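Local coordinates for protein probable transcriptional regulator (PDB 2FBI) that probably binds DNA as a dimer through winged helix-turn-helix domains and regulates transcription as a member of the MarR family, at residues E50-L56 with R91-N95; I42-R46 with Q101-V105. All coordinates share one frame; numbering follows the deposited sequence.

Contact 1 (E50-L56 with R91-N95); sequences EMESYQL and RVYVN
With CG of Tyr93 anti to its carbonyl carbon (chi1 -76°) and the ring turned to a chi2 of 67°, the ring lies against Glu52, whose own chain bends at chi2 (-76°) and folds the carboxylate back over the start of helix 53-59. CB of Glu52 sits over one face of the Tyr93 ring, 3.9 Å from the ring centroid, as a CH-pi contact. Glu52 N also lies over a face of the ring, while Trp83 of the next strand meets the ring too. Met51 and Val94 form the hydrogen-bonded pair of a short antiparallel ladder, with Met51 N giving to Val94 O (2.9 Å) and Val94 N to Met51 O (2.8 Å); Glu52 and Tyr93 are the adjoining non-hydrogen-bonded pair. Where the strand turns into the helix, Ser53 N donates to Val92 O at 2.8 Å. Glu52 is the N-cap: its OE1 accepts from Gln55 N on the syn side (2.9 Å), and its OE2 accepts from Tyr54 N, which lies above the carboxylate plane. A water accepts from Val92 N and bonds Ser53 OG; its link to Glu52 OE2 is doubtfully short. On the sheet face of Met51 and Val94, Leu56 CD2 packs on Val94 CB (3.9 Å), and Leu71 of helix 64-76 touches both Leu56 and Val94. The short strand thus pins the first turn of helix 53-59 to the wing of a winged helix-turn-helix domain. The two amides capped by Glu52, at the N-terminal end of the helix, would probably stabilise its negative charge.

Contact 2 (I42-R46 with Q101-V105); sequences IRILR and QQCFV
Gln101 OE1 takes a hydrogen bond from Arg46 NH2 at 2.9 Å, nearly straight at 165°. The oxygen lies at the edge of the guanidinium, close to its plane, whereas the donor is tilted from the carbonyl plane of the amide. Arg46 CD comes to 3.2 Å from the same Gln101 OE1. The other end of the amide is tied back to helix 36-48 by a water that accepts from Gln101 NE2 and donates to Arg46 O, so both ends of the glutamine side chain are linked to one residue, which would restrict its rotation. Arg46 reaches across Phe104 on the way. Its CG sits almost exactly on the ring normal, 3.6 Å from the centroid of the Phe104 ring, in a CH-pi contact, and beyond it Arg46 NE lies 3.3 Å from Phe104 CD2, with guanidinium and ring planes 28° apart. Here helix 36-48 of the winged helix-turn-helix domain meets helix 98-122, the long helix that follows the wing; the short segments cross at -108° with their axes 10.5 Å apart. Phe104 points toward helix 36-48, and with CG anti to the backbone N its ring extends alongside Arg46. Arg43 CD meets the ring edge at Phe104 CE1 (3.8 Å), and Ile42 CG2 packs against Phe104 CB at 4.1 Å. The guanidinium of Arg43 turns to the dimer partner, where its NH1 donates to the backbone oxygen of Arg7 of the second subunit; that Arg7 also packs against Phe104.

From the N terminus the chain passes through helices 10-22 and 26-32 before helix 36-48, whose residues 42-46 open contact 2, and then passes directly into strand 51-52 and helix 53-59, where contact 1 begins. Helix 64-76 and strand 80-85 follow before strand 91-96 returns to close contact 1. Helix 98-122 comes next and closes contact 2, so the loop of contact 1 is nested inside that of contact 2. Their centres lie 15 Å apart, yet they touch: Ile44 packs on Met51 and Leu56, and Leu45 on Met51, Leu56 and Val94. The inner contact ties the wing to helix 53-59, and the outer joins helix 36-48 to the long helix beyond the wing.

Contact 1 (E50-L56 with R91-N95)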
ATOM      1  N   GLU A  50       5.740  23.307  -1.331  1.00 25.46           N
ATOM      2  CA  GLU A  50       6.806  23.000  -0.356  1.00 27.90           C
ATOM      3  C   GLU A  50       6.213  22.329   0.926  1.00 28.28           C
ATOM      4  O   GLU A  50       5.111  22.626   1.324  1.00 27.41           O
ATOM      5  CB  GLU A  50       7.612  24.236   0.009  1.00 26.43           C
ATOM      6  CG  GLU A  50       6.780  25.232   0.758  1.00 29.79           C
ATOM      7  CD  GLU A  50       7.306  26.646   0.654  1.00 34.54           C
ATOM      8  OE1 GLU A  50       8.117  26.978  -0.259  1.00 34.91           O
ATOM      9  OE2 GLU A  50       6.912  27.425   1.526  1.00 39.31           O
ATOM     10  N   MET A  51       6.935  21.379   1.517  1.00 29.88           N
ATOM     11  CA  MET A  51       6.320  20.572   2.587  1.00 30.04           C
ATOM     12  C   MET A  51       7.411  20.200   3.573  1.00 29.30           C
ATOM     13  O   MET A  51       8.523  19.868   3.200  1.00 27.13           O
ATOM     14  CB  MET A  51       5.612  19.330   1.968  1.00 29.02           C
ATOM     15  CG  MET A  51       4.983  18.353   2.959  1.00 32.80           C
ATOM     16  SD  MET A  51       3.534  17.432   2.419  1.00 33.78           S
ATOM     17  CE  MET A  51       2.535  18.686   1.600  1.00 30.16           C
ATOM     18  N   GLU A  52       7.078  20.252   4.858  1.00 29.95           N
ATOM     19  CA  GLU A  52       7.992  19.759   5.889  1.00 28.17           C
ATOM     20  C   GLU A  52       8.168  18.229   5.712  1.00 27.65           C
ATOM     21  O   GLU A  52       7.228  17.500   5.359  1.00 26.80           O
ATOM     22  CB  GLU A  52       7.451  20.224   7.273  1.00 29.02           C
ATOM     23  CG  GLU A  52       8.293  19.843   8.471  1.00 27.66           C
ATOM     24  CD  GLU A  52       8.140  18.370   8.843  1.00 28.53           C
ATOM     25  OE1 GLU A  52       7.018  17.859   8.736  1.00 28.58           O
ATOM     26  OE2 GLU A  52       9.131  17.746   9.278  1.00 32.07           O
ATOM     27  N   SER A  53       9.384  17.745   5.938  1.00 28.04           N
ATOM     28  CA  SER A  53       9.779  16.424   5.495  1.00 29.08           C
ATOM     29  C   SER A  53       9.104  15.249   6.186  1.00 29.07           C
ATOM     30  O   SER A  53       8.897  14.234   5.528  1.00 29.56           O
ATOM     31  CB  SER A  53      11.286  16.268   5.530  1.00 29.18           C
ATOM     32  OG  SER A  53      11.716  16.324   6.875  1.00 34.88           O
ATOM     33  N   TYR A  54       8.725  15.369   7.462  1.00 29.04           N
ATOM     34  CA  TYR A  54       7.958  14.269   8.130  1.00 29.70           C
ATOM     35  C   TYR A  54       6.524  14.247   7.656  1.00 28.85           C
ATOM     36  O   TYR A  54       5.878  13.165   7.449  1.00 27.50           O
ATOM     37  CB  TYR A  54       8.043  14.354   9.688  1.00 30.51           C
ATOM     38  CG  TYR A  54       9.370  13.815  10.263  1.00 33.40           C
ATOM     39  CD1 TYR A  54      10.540  14.530  10.140  1.00 36.44           C
ATOM     40  CD2 TYR A  54       9.438  12.577  10.914  1.00 37.28           C
ATOM     41  CE1 TYR A  54      11.744  14.052  10.622  1.00 37.23           C
ATOM     42  CE2 TYR A  54      10.666  12.082  11.426  1.00 37.93           C
ATOM     43  CZ  TYR A  54      11.797  12.834  11.297  1.00 37.85           C
ATOM     44  OH  TYR A  54      13.025  12.372  11.763  1.00 39.51           O
ATOM     45  N   GLN A  55       5.985  15.446   7.497  1.00 27.94           N
ATOM     46  CA  GLN A  55       4.653  15.591   6.894  1.00 28.93           C
ATOM     47  C   GLN A  55       4.580  14.966   5.456  1.00 29.27           C
ATOM     48  O   GLN A  55       3.566  14.342   5.085  1.00 29.14           O
ATOM     49  CB  GLN A  55       4.338  17.071   6.845  1.00 29.99           C
ATOM     50  CG  GLN A  55       3.013  17.463   6.343  1.00 35.61           C
ATOM     51  CD  GLN A  55       2.644  18.882   6.780  1.00 42.13           C
ATOM     52  OE1 GLN A  55       3.192  19.427   7.748  1.00 47.74           O
ATOM     53  NE2 GLN A  55       1.691  19.471   6.085  1.00 48.41           N
ATOM     54  N   LEU A  56       5.634  15.173   4.663  1.00 28.08           N
ATOM     55  CA  LEU A  56       5.730  14.657   3.297  1.00 27.41           C
ATOM     56  C   LEU A  56       5.734  13.116   3.327  1.00 29.38           C
ATOM     57  O   LEU A  56       4.945  12.460   2.601  1.00 30.37           O
ATOM     58  CB  LEU A  56       7.020  15.224   2.638  1.00 27.33           C
ATOM     59  CG  LEU A  56       7.444  14.736   1.230  1.00 27.76           C
ATOM     60  CD1 LEU A  56       6.277  14.964   0.239  1.00 24.43           C
ATOM     61  CD2 LEU A  56       8.704  15.405   0.739  1.00 25.74           C
ATOM     62  N   ARG A  91      13.540  22.021  11.516  0.50 42.85           N
ATOM     63  CA  ARG A  91      12.608  21.611  10.480  0.50 41.87           C
ATOM     64  C   ARG A  91      13.285  21.663   9.120  0.50 41.28           C
ATOM     65  O   ARG A  91      14.092  22.567   8.812  0.50 41.50           O
ATOM     66  CB  ARG A  91      11.379  22.505  10.471  0.50 41.82           C
ATOM     67  CG  ARG A  91      10.185  21.888  11.159  0.50 43.16           C
ATOM     68  CD  ARG A  91      10.243  22.073  12.646  0.50 43.68           C
ATOM     69  NE  ARG A  91       9.433  21.079  13.345  0.50 43.79           N
ATOM     70  CZ  ARG A  91       9.858  20.332  14.359  0.50 42.90           C
ATOM     71  NH1 ARG A  91       9.018  19.475  14.906  0.50 43.50           N
ATOM     72  NH2 ARG A  91      11.104  20.453  14.831  0.50 39.91           N
ATOM     73  N   VAL A  92      12.961  20.680   8.302  1.00 39.92           N
ATOM     74  CA  VAL A  92      13.473  20.648   6.965  1.00 37.51           C
ATOM     75  C   VAL A  92      12.289  20.568   6.005  1.00 35.54           C
ATOM     76  O   VAL A  92      11.492  19.621   6.048  1.00 33.21           O
ATOM     77  CB  VAL A  92      14.415  19.476   6.766  1.00 37.33           C
ATOM     78  CG1 VAL A  92      14.840  19.393   5.289  1.00 38.65           C
ATOM     79  CG2 VAL A  92      15.601  19.575   7.740  1.00 35.92           C
ATOM     80  N   TYR A  93      12.190  21.606   5.180  1.00 33.73           N
ATOM     81  CA  TYR A  93      11.252  21.687   4.057  1.00 33.99           C
ATOM     82  C   TYR A  93      11.784  21.204   2.723  1.00 32.69           C
ATOM     83  O   TYR A  93      12.969  21.320   2.379  1.00 33.18           O
ATOM     84  CB  TYR A  93      10.737  23.118   3.893  1.00 34.33           C
ATOM     85  CG  TYR A  93       9.721  23.405   4.931  1.00 36.54           C
ATOM     86  CD1 TYR A  93      10.086  23.468   6.290  1.00 38.11           C
ATOM     87  CD2 TYR A  93       8.397  23.575   4.586  1.00 35.26           C
ATOM     88  CE1 TYR A  93       9.136  23.715   7.256  1.00 38.55           C
ATOM     89  CE2 TYR A  93       7.454  23.848   5.546  1.00 36.22           C
ATOM     90  CZ  TYR A  93       7.827  23.905   6.864  1.00 36.20           C
ATOM     91  OH  TYR A  93       6.862  24.122   7.806  1.00 40.66           O
ATOM     92  N   VAL A  94      10.867  20.665   1.955  1.00 31.15           N
ATOM     93  CA  VAL A  94      11.227  20.097   0.681  1.00 30.54           C
ATOM     94  C   VAL A  94      10.343  20.739  -0.419  1.00 30.16           C
ATOM     95  O   VAL A  94       9.152  20.951  -0.235  1.00 28.86           O
ATOM     96  CB  VAL A  94      11.076  18.534   0.649  1.00 30.16           C
ATOM     97  CG1 VAL A  94      11.697  17.995  -0.575  1.00 26.11           C
ATOM     98  CG2 VAL A  94      11.717  17.833   1.886  1.00 29.52           C
ATOM     99  N   ASN A  95      10.948  21.004  -1.568  1.00 30.89           N
ATOM    100  CA  ASN A  95      10.154  21.395  -2.751  1.00 31.29           C
ATOM    101  C   ASN A  95      10.714  20.891  -4.092  1.00 29.81           C
ATOM    102  O   ASN A  95      11.889  20.505  -4.216  1.00 30.34           O
ATOM    103  CB  ASN A  95       9.876  22.918  -2.751  1.00 30.09           C
ATOM    104  CG  ASN A  95      11.120  23.735  -2.961  1.00 33.07           C
ATOM    105  OD1 ASN A  95      11.778  24.144  -2.010  1.00 32.35           O
ATOM    106  ND2 ASN A  95      11.447  24.007  -4.231  1.00 34.57           N
TER
HETATM  107  O   HOH W   1      11.550  18.193   9.055  1.00 26.61           O

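Contact 2 (I42-R46 with Q101-V105)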
ATOM      1  N   ILE A  42       7.039  13.277  -5.739  1.00 22.87           N
ATOM      2  CA  ILE A  42       6.890  14.312  -6.777  1.00 23.89           C
ATOM      3  C   ILE A  42       5.427  14.770  -6.891  1.00 23.72           C
ATOM      4  O   ILE A  42       5.149  15.968  -6.888  1.00 22.43           O
ATOM      5  CB  ILE A  42       7.410  13.766  -8.154  1.00 23.81           C
ATOM      6  CG1 ILE A  42       8.923  13.603  -8.092  1.00 21.74           C
ATOM      7  CG2 ILE A  42       6.987  14.723  -9.290  1.00 22.19           C
ATOM      8  CD1 ILE A  42       9.537  12.761  -9.217  1.00 24.35           C
ATOM      9  N   ARG A  43       4.505  13.809  -6.946  1.00 23.70           N
ATOM     10  CA  ARG A  43       3.078  14.118  -7.021  1.00 26.24           C
ATOM     11  C   ARG A  43       2.586  15.004  -5.870  1.00 25.46           C
ATOM     12  O   ARG A  43       1.796  15.923  -6.087  1.00 24.00           O
ATOM     13  CB  ARG A  43       2.234  12.843  -6.998  1.00 26.29           C
ATOM     14  CG  ARG A  43       2.212  12.048  -8.301  1.00 28.60           C
ATOM     15  CD  ARG A  43       1.278  12.730  -9.232  1.00 27.01           C
ATOM     16  NE  ARG A  43       0.046  11.992  -9.434  1.00 27.20           N
ATOM     17  CZ  ARG A  43      -1.131  12.553  -9.715  1.00 32.00           C
ATOM     18  NH1 ARG A  43      -2.159  11.784  -9.931  1.00 26.95           N
ATOM     19  NH2 ARG A  43      -1.287  13.877  -9.739  1.00 31.34           N
ATOM     20  N   ILE A  44       3.004  14.695  -4.639  1.00 25.04           N
ATOM     21  CA  ILE A  44       2.552  15.509  -3.458  1.00 23.93           C
ATOM     22  C   ILE A  44       3.184  16.872  -3.456  1.00 22.33           C
ATOM     23  O   ILE A  44       2.566  17.866  -3.165  1.00 21.45           O
ATOM     24  CB  ILE A  44       2.881  14.771  -2.110  1.00 25.18           C
ATOM     25  CG1 ILE A  44       1.916  13.595  -1.942  1.00 28.96           C
ATOM     26  CG2 ILE A  44       2.765  15.737  -0.891  1.00 24.33           C
ATOM     27  CD1 ILE A  44       2.588  12.421  -1.372  1.00 34.35           C
ATOM     28  N   LEU A  45       4.458  16.927  -3.744  1.00 21.51           N
ATOM     29  CA  LEU A  45       5.128  18.210  -3.783  1.00 21.01           C
ATOM     30  C   LEU A  45       4.606  19.122  -4.958  1.00 21.29           C
ATOM     31  O   LEU A  45       4.518  20.348  -4.840  1.00 20.58           O
ATOM     32  CB  LEU A  45       6.624  17.942  -3.897  1.00 21.18           C
ATOM     33  CG  LEU A  45       7.388  17.408  -2.665  1.00 22.05           C
ATOM     34  CD1 LEU A  45       8.869  17.186  -3.015  1.00 17.22           C
ATOM     35  CD2 LEU A  45       7.246  18.403  -1.421  1.00 19.40           C
ATOM     36  N   ARG A  46       4.224  18.500  -6.060  1.00 21.47           N
ATOM     37  CA  ARG A  46       3.553  19.219  -7.160  1.00 22.59           C
ATOM     38  C   ARG A  46       2.233  19.833  -6.711  1.00 25.03           C
ATOM     39  O   ARG A  46       2.046  21.040  -6.760  1.00 26.24           O
ATOM     40  CB  ARG A  46       3.326  18.251  -8.325  1.00 21.89           C
ATOM     41  CG  ARG A  46       2.562  18.831  -9.534  1.00 21.36           C
ATOM     42  CD  ARG A  46       3.234  20.039 -10.230  1.00 18.88           C
ATOM     43  NE  ARG A  46       2.394  20.360 -11.430  1.00 20.18           N
ATOM     44  CZ  ARG A  46       2.820  21.008 -12.514  1.00 21.34           C
ATOM     45  NH1 ARG A  46       1.964  21.231 -13.503  1.00 20.85           N
ATOM     46  NH2 ARG A  46       4.072  21.453 -12.612  1.00 18.57           N
ATOM     47  N   GLN A 101       9.758  20.063 -11.594  1.00 27.92           N
ATOM     48  CA  GLN A 101       8.446  20.494 -12.120  1.00 28.09           C
ATOM     49  C   GLN A 101       8.274  20.127 -13.595  1.00 28.20           C
ATOM     50  O   GLN A 101       7.206  19.698 -14.018  1.00 28.48           O
ATOM     51  CB  GLN A 101       8.289  21.997 -11.935  1.00 28.82           C
ATOM     52  CG  GLN A 101       8.205  22.465 -10.456  1.00 27.17           C
ATOM     53  CD  GLN A 101       6.836  22.200  -9.840  1.00 23.94           C
ATOM     54  OE1 GLN A 101       6.015  21.523 -10.433  1.00 26.42           O
ATOM     55  NE2 GLN A 101       6.598  22.724  -8.653  1.00 24.43           N
ATOM     56  N   GLN A 102       9.362  20.215 -14.361  1.00 28.68           N
ATOM     57  CA  GLN A 102       9.317  19.910 -15.809  1.00 28.69           C
ATOM     58  C   GLN A 102       9.288  18.409 -16.012  1.00 28.42           C
ATOM     59  O   GLN A 102       8.680  17.911 -16.942  1.00 29.07           O
ATOM     60  CB  GLN A 102      10.527  20.527 -16.541  1.00 27.99           C
ATOM     61  CG  GLN A 102      10.454  20.399 -18.091  1.00 29.28           C
ATOM     62  CD  GLN A 102       9.237  21.096 -18.709  1.00 27.39           C
ATOM     63  OE1 GLN A 102       8.731  22.096 -18.218  1.00 26.70           O
ATOM     64  NE2 GLN A 102       8.800  20.576 -19.821  1.00 29.49           N
ATOM     65  N   CYS A 103       9.965  17.683 -15.128  0.50 29.13           N
ATOM     66  CA  CYS A 103       9.820  16.235 -14.990  0.60 28.81           C
ATOM     67  C   CYS A 103       8.352  15.856 -14.778  0.60 28.63           C
ATOM     68  O   CYS A 103       7.778  15.063 -15.534  0.60 28.93           O
ATOM     69  CB  CYS A 103      10.678  15.774 -13.786  0.60 29.49           C
ATOM     70  SG  CYS A 103      10.730  14.052 -13.608  0.60 31.11           S
ATOM     71  N   PHE A 104       7.727  16.438 -13.756  1.00 28.33           N
ATOM     72  CA  PHE A 104       6.305  16.167 -13.554  1.00 27.71           C
ATOM     73  C   PHE A 104       5.507  16.430 -14.878  1.00 27.38           C
ATOM     74  O   PHE A 104       4.750  15.578 -15.352  1.00 27.03           O
ATOM     75  CB  PHE A 104       5.677  16.988 -12.416  1.00 26.77           C
ATOM     76  CG  PHE A 104       4.183  16.800 -12.347  1.00 28.28           C
ATOM     77  CD1 PHE A 104       3.629  15.745 -11.581  1.00 26.58           C
ATOM     78  CD2 PHE A 104       3.324  17.617 -13.101  1.00 24.44           C
ATOM     79  CE1 PHE A 104       2.217  15.534 -11.557  1.00 30.65           C
ATOM     80  CE2 PHE A 104       1.910  17.429 -13.089  1.00 23.89           C
ATOM     81  CZ  PHE A 104       1.353  16.377 -12.317  1.00 28.82           C
ATOM     82  N   VAL A 105       5.710  17.609 -15.473  1.00 27.26           N
ATOM     83  CA  VAL A 105       4.975  17.968 -16.728  1.00 27.29           C
ATOM     84  C   VAL A 105       5.144  16.915 -17.846  1.00 28.26           C
ATOM     85  O   VAL A 105       4.168  16.431 -18.394  1.00 26.27           O
ATOM     86  CB  VAL A 105       5.349  19.396 -17.229  1.00 27.24           C
ATOM     87  CG1 VAL A 105       4.758  19.659 -18.640  1.00 26.71           C
ATOM     88  CG2 VAL A 105       4.887  20.457 -16.249  1.00 23.26           C
TER
HETATM   89  O   HOH W   2       4.245  22.800  -6.893  1.00 24.54           O